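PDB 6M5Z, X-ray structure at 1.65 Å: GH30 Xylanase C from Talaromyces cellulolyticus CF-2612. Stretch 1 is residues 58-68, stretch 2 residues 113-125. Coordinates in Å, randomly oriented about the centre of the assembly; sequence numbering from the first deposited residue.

Stretch 1 (58-68) IQTQVTNYLFS
Stretch 2, residues 113-125: VWWSKQARAKGVK

How do the two backbones lie against each other? Residues 58-67 and 113-121 are both helical, with axes approaching to 10.8 Å and N-to-C directions 56° apart (signed crossing angle -56°). The register is set by Thr63 CA to Gln118 CA, 7.4 Å, and Phe67 CA to Lys122 CA, 5.9 Å, so the chains draw together toward their C-terminal ends. Ser68 leaves helical geometry in extended form (-67/133).

What fills the narrow end? Phe67 (chi1 -60°, m; chi2 -54°) points toward stretch 2 and gives the contact its largest covered area. Its CE1 lies 3.3 Å from Val124 CG2, its CZ 3.9 Å from Ala119 CB, and its CE2 4.1 Å from Trp115 CZ3; the small alanine leaves the ring close to the helix backbone, with CZ 3.7 Å from Ala119 CA.

How does Lys122 contribute with no hydrogen bond across the contact? At -118/21, followed by Gly123 at 116/1, its CB sits 3.7 Å from Phe67 CB. An m, t, t, m side chain then carries its aliphatic part along stretch 1, bringing CE to 3.4 Å from Thr63 OG1. That hydroxyl (chi1 61°, p) donates to Gln59 O at 2.9 Å within its own helix.

What do the two tryptophans do? Trp115 (chi1 -90°, m; chi2 107°) starts sideways, but its ring reaches stretch 1, where CH2 packs 3.6 Å from Leu66 CD1 and 3.7 Å from Val62 CG1, the valine at the ring edge. Trp114 (chi1 -177°, t; chi2 87°) places CZ2 3.4 Å from Gln59 NE2. Water joins the polar groups: one accepts from Trp114 NE1 (3.0 Å from its oxygen) and donates weakly to Gln59 OE1, while another donates to Gln118 OE1 and, weakly, to Thr63 OG1.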

# COMPACT_ATOMS: atom_id res chain seq x y z
N ILE A 58 -11.30 14.28 17.33
CA ILE A 58 -10.40 13.10 17.18
C ILE A 58 -10.34 12.70 15.70
O ILE A 58 -9.23 12.47 15.21
CB ILE A 58 -10.87 11.94 18.08
CG1 ILE A 58 -10.68 12.29 19.56
CG2 ILE A 58 -10.16 10.67 17.68
CD1 ILE A 58 -11.33 11.32 20.52
N GLN A 59 -11.49 12.63 15.05
CA GLN A 59 -11.58 12.24 13.61
C GLN A 59 -10.66 13.19 12.82
O GLN A 59 -9.86 12.70 11.98
CB GLN A 59 -13.00 12.32 13.09
CG GLN A 59 -13.89 11.27 13.72
CD GLN A 59 -15.33 11.40 13.27
OE1 GLN A 59 -15.80 12.46 12.87
NE2 GLN A 59 -16.02 10.28 13.27
N THR A 60 -10.76 14.50 13.06
CA THR A 60 -9.98 15.50 12.30
C THR A 60 -8.48 15.29 12.58
O THR A 60 -7.68 15.38 11.66
CB THR A 60 -10.45 16.92 12.66
OG1 THR A 60 -11.75 17.01 12.09
CG2 THR A 60 -9.53 18.01 12.15
N GLN A 61 -8.09 15.06 13.84
CA GLN A 61 -6.67 14.89 14.17
C GLN A 61 -6.16 13.66 13.40
O GLN A 61 -5.05 13.70 12.78
CB GLN A 61 -6.52 14.74 15.68
CG GLN A 61 -6.80 16.02 16.46
CD GLN A 61 -6.73 15.65 17.92
OE1 GLN A 61 -5.66 15.29 18.42
NE2 GLN A 61 -7.87 15.73 18.59
N VAL A 62 -6.93 12.58 13.41
CA VAL A 62 -6.44 11.29 12.85
C VAL A 62 -6.36 11.43 11.33
O VAL A 62 -5.34 11.10 10.74
CB VAL A 62 -7.32 10.10 13.26
CG1 VAL A 62 -6.94 8.85 12.44
CG2 VAL A 62 -7.18 9.84 14.77
N THR A 63 -7.43 11.92 10.71
CA THR A 63 -7.46 11.95 9.23
C THR A 63 -6.47 12.98 8.71
O THR A 63 -5.89 12.71 7.64
CB THR A 63 -8.87 12.17 8.70
OG1 THR A 63 -9.32 13.44 9.20
CG2 THR A 63 -9.77 11.02 9.10
N ASN A 64 -6.22 14.09 9.41
CA ASN A 64 -5.18 15.04 8.94
C ASN A 64 -3.80 14.39 9.07
O ASN A 64 -2.98 14.53 8.15
CB ASN A 64 -5.21 16.37 9.70
CG ASN A 64 -6.37 17.24 9.24
OD1 ASN A 64 -7.00 16.94 8.22
ND2 ASN A 64 -6.75 18.17 10.08
N TYR A 65 -3.53 13.63 10.13
CA TYR A 65 -2.21 12.97 10.24
C TYR A 65 -1.98 12.04 9.03
O TYR A 65 -0.86 11.95 8.54
CB TYR A 65 -2.09 12.17 11.54
CG TYR A 65 -1.53 12.94 12.71
CD1 TYR A 65 -0.42 13.76 12.57
CD2 TYR A 65 -2.11 12.83 13.95
CE1 TYR A 65 0.10 14.46 13.66
CE2 TYR A 65 -1.61 13.55 15.04
CZ TYR A 65 -0.50 14.34 14.89
OH TYR A 65 0.02 15.03 15.97
N LEU A 66 -3.02 11.35 8.59
CA LEU A 66 -2.85 10.35 7.50
C LEU A 66 -2.84 11.05 6.14
O LEU A 66 -1.99 10.68 5.30
CB LEU A 66 -3.94 9.31 7.60
CG LEU A 66 -3.85 8.40 8.83
CD1 LEU A 66 -5.12 7.62 8.97
CD2 LEU A 66 -2.66 7.45 8.73
N PHE A 67 -3.77 11.98 5.90
CA PHE A 67 -4.04 12.49 4.53
C PHE A 67 -3.52 13.90 4.27
O PHE A 67 -3.32 14.22 3.06
CB PHE A 67 -5.54 12.50 4.30
CG PHE A 67 -6.20 11.16 4.42
CD1 PHE A 67 -5.73 10.09 3.69
CD2 PHE A 67 -7.29 10.97 5.26
CE1 PHE A 67 -6.37 8.86 3.78
CE2 PHE A 67 -7.91 9.75 5.36
CZ PHE A 67 -7.45 8.69 4.61
N SER A 68 -3.27 14.74 5.28
CA SER A 68 -2.89 16.15 4.99
C SER A 68 -1.51 16.20 4.31
O SER A 68 -0.53 15.55 4.79
CB SER A 68 -2.94 17.04 6.23
OG SER A 68 -2.35 18.31 5.95
N VAL A 113 -16.55 1.89 5.19
CA VAL A 113 -17.32 2.87 4.39
C VAL A 113 -16.94 4.28 4.87
O VAL A 113 -16.62 5.16 4.03
CB VAL A 113 -18.84 2.64 4.45
CG1 VAL A 113 -19.52 3.77 3.71
CG2 VAL A 113 -19.25 1.32 3.83
N TRP A 114 -16.91 4.50 6.17
CA TRP A 114 -16.54 5.82 6.73
C TRP A 114 -15.11 6.17 6.27
O TRP A 114 -14.84 7.28 5.77
CB TRP A 114 -16.63 5.79 8.25
CG TRP A 114 -16.36 7.12 8.89
CD1 TRP A 114 -17.28 8.10 9.12
CD2 TRP A 114 -15.09 7.64 9.30
NE1 TRP A 114 -16.67 9.19 9.71
CE2 TRP A 114 -15.33 8.93 9.83
CE3 TRP A 114 -13.78 7.14 9.31
CZ2 TRP A 114 -14.32 9.70 10.37
CZ3 TRP A 114 -12.79 7.90 9.86
CH2 TRP A 114 -13.04 9.18 10.39
N TRP A 115 -14.23 5.21 6.40
CA TRP A 115 -12.81 5.42 6.06
C TRP A 115 -12.68 5.72 4.57
O TRP A 115 -11.87 6.60 4.20
CB TRP A 115 -11.98 4.24 6.53
CG TRP A 115 -11.46 4.43 7.91
CD1 TRP A 115 -11.88 3.79 9.04
CD2 TRP A 115 -10.40 5.33 8.31
NE1 TRP A 115 -11.18 4.26 10.12
CE2 TRP A 115 -10.26 5.19 9.69
CE3 TRP A 115 -9.60 6.25 7.62
CZ2 TRP A 115 -9.33 5.95 10.42
CZ3 TRP A 115 -8.68 7.00 8.33
CH2 TRP A 115 -8.52 6.81 9.72
N SER A 116 -13.43 5.02 3.72
CA SER A 116 -13.38 5.24 2.26
C SER A 116 -13.87 6.65 1.91
O SER A 116 -13.26 7.29 1.06
CB SER A 116 -14.18 4.17 1.51
OG SER A 116 -13.63 2.85 1.74
N LYS A 117 -14.94 7.11 2.54
CA LYS A 117 -15.48 8.46 2.26
C LYS A 117 -14.48 9.53 2.75
O LYS A 117 -14.26 10.50 2.02
CB LYS A 117 -16.87 8.64 2.89
CG LYS A 117 -17.97 7.79 2.27
CD LYS A 117 -19.31 8.01 2.95
CE LYS A 117 -20.40 7.21 2.27
NZ LYS A 117 -21.69 7.93 2.29
N GLN A 118 -13.87 9.35 3.92
CA GLN A 118 -12.85 10.28 4.44
C GLN A 118 -11.67 10.31 3.46
O GLN A 118 -11.18 11.39 3.12
CB GLN A 118 -12.37 9.86 5.82
CG GLN A 118 -13.44 10.00 6.89
CD GLN A 118 -13.74 11.45 7.23
OE1 GLN A 118 -12.85 12.30 7.30
NE2 GLN A 118 -14.99 11.73 7.52
N ALA A 119 -11.25 9.15 2.98
CA ALA A 119 -10.07 9.02 2.08
C ALA A 119 -10.34 9.82 0.80
O ALA A 119 -9.49 10.62 0.40
CB ALA A 119 -9.83 7.57 1.75
N ARG A 120 -11.52 9.61 0.21
CA ARG A 120 -11.88 10.29 -1.07
C ARG A 120 -11.98 11.81 -0.87
O ARG A 120 -11.55 12.59 -1.72
CB ARG A 120 -13.21 9.74 -1.60
CG ARG A 120 -13.13 8.39 -2.28
CD ARG A 120 -12.06 8.27 -3.31
NE ARG A 120 -12.23 7.08 -4.08
CZ ARG A 120 -11.33 6.53 -4.84
NH1 ARG A 120 -10.13 7.05 -4.94
NH2 ARG A 120 -11.65 5.45 -5.51
N ALA A 121 -12.45 12.24 0.28
CA ALA A 121 -12.64 13.68 0.61
C ALA A 121 -11.28 14.34 0.83
O ALA A 121 -11.14 15.53 0.51
CB ALA A 121 -13.52 13.80 1.82
N LYS A 122 -10.27 13.59 1.25
CA LYS A 122 -8.96 14.17 1.66
C LYS A 122 -7.75 13.72 0.80
O LYS A 122 -6.65 13.91 1.27
CB LYS A 122 -8.76 13.82 3.13
CG LYS A 122 -9.77 14.50 4.04
CD LYS A 122 -9.65 14.05 5.48
CE LYS A 122 -10.82 14.50 6.34
NZ LYS A 122 -10.83 15.98 6.37
N GLY A 123 -7.94 13.24 -0.42
CA GLY A 123 -6.86 13.20 -1.42
C GLY A 123 -6.47 11.79 -1.84
O GLY A 123 -5.57 11.64 -2.69
N VAL A 124 -7.12 10.76 -1.31
CA VAL A 124 -6.75 9.39 -1.75
C VAL A 124 -7.11 9.19 -3.21
O VAL A 124 -8.24 9.45 -3.61
CB VAL A 124 -7.37 8.36 -0.80
CG1 VAL A 124 -7.35 6.95 -1.34
CG2 VAL A 124 -6.62 8.44 0.52
N LYS A 125 -6.16 8.67 -3.96
CA LYS A 125 -6.28 8.44 -5.42
C LYS A 125 -6.86 7.03 -5.67
O LYS A 125 -7.66 6.87 -6.59
CB LYS A 125 -4.90 8.59 -6.05
CG LYS A 125 -4.80 8.24 -7.51
CD LYS A 125 -5.30 9.31 -8.37
CE LYS A 125 -5.01 9.05 -9.83
NZ LYS A 125 -5.77 10.05 -10.62
O HOH W 1 -17.97 11.79 10.44
O HOH W 2 -12.59 13.82 9.77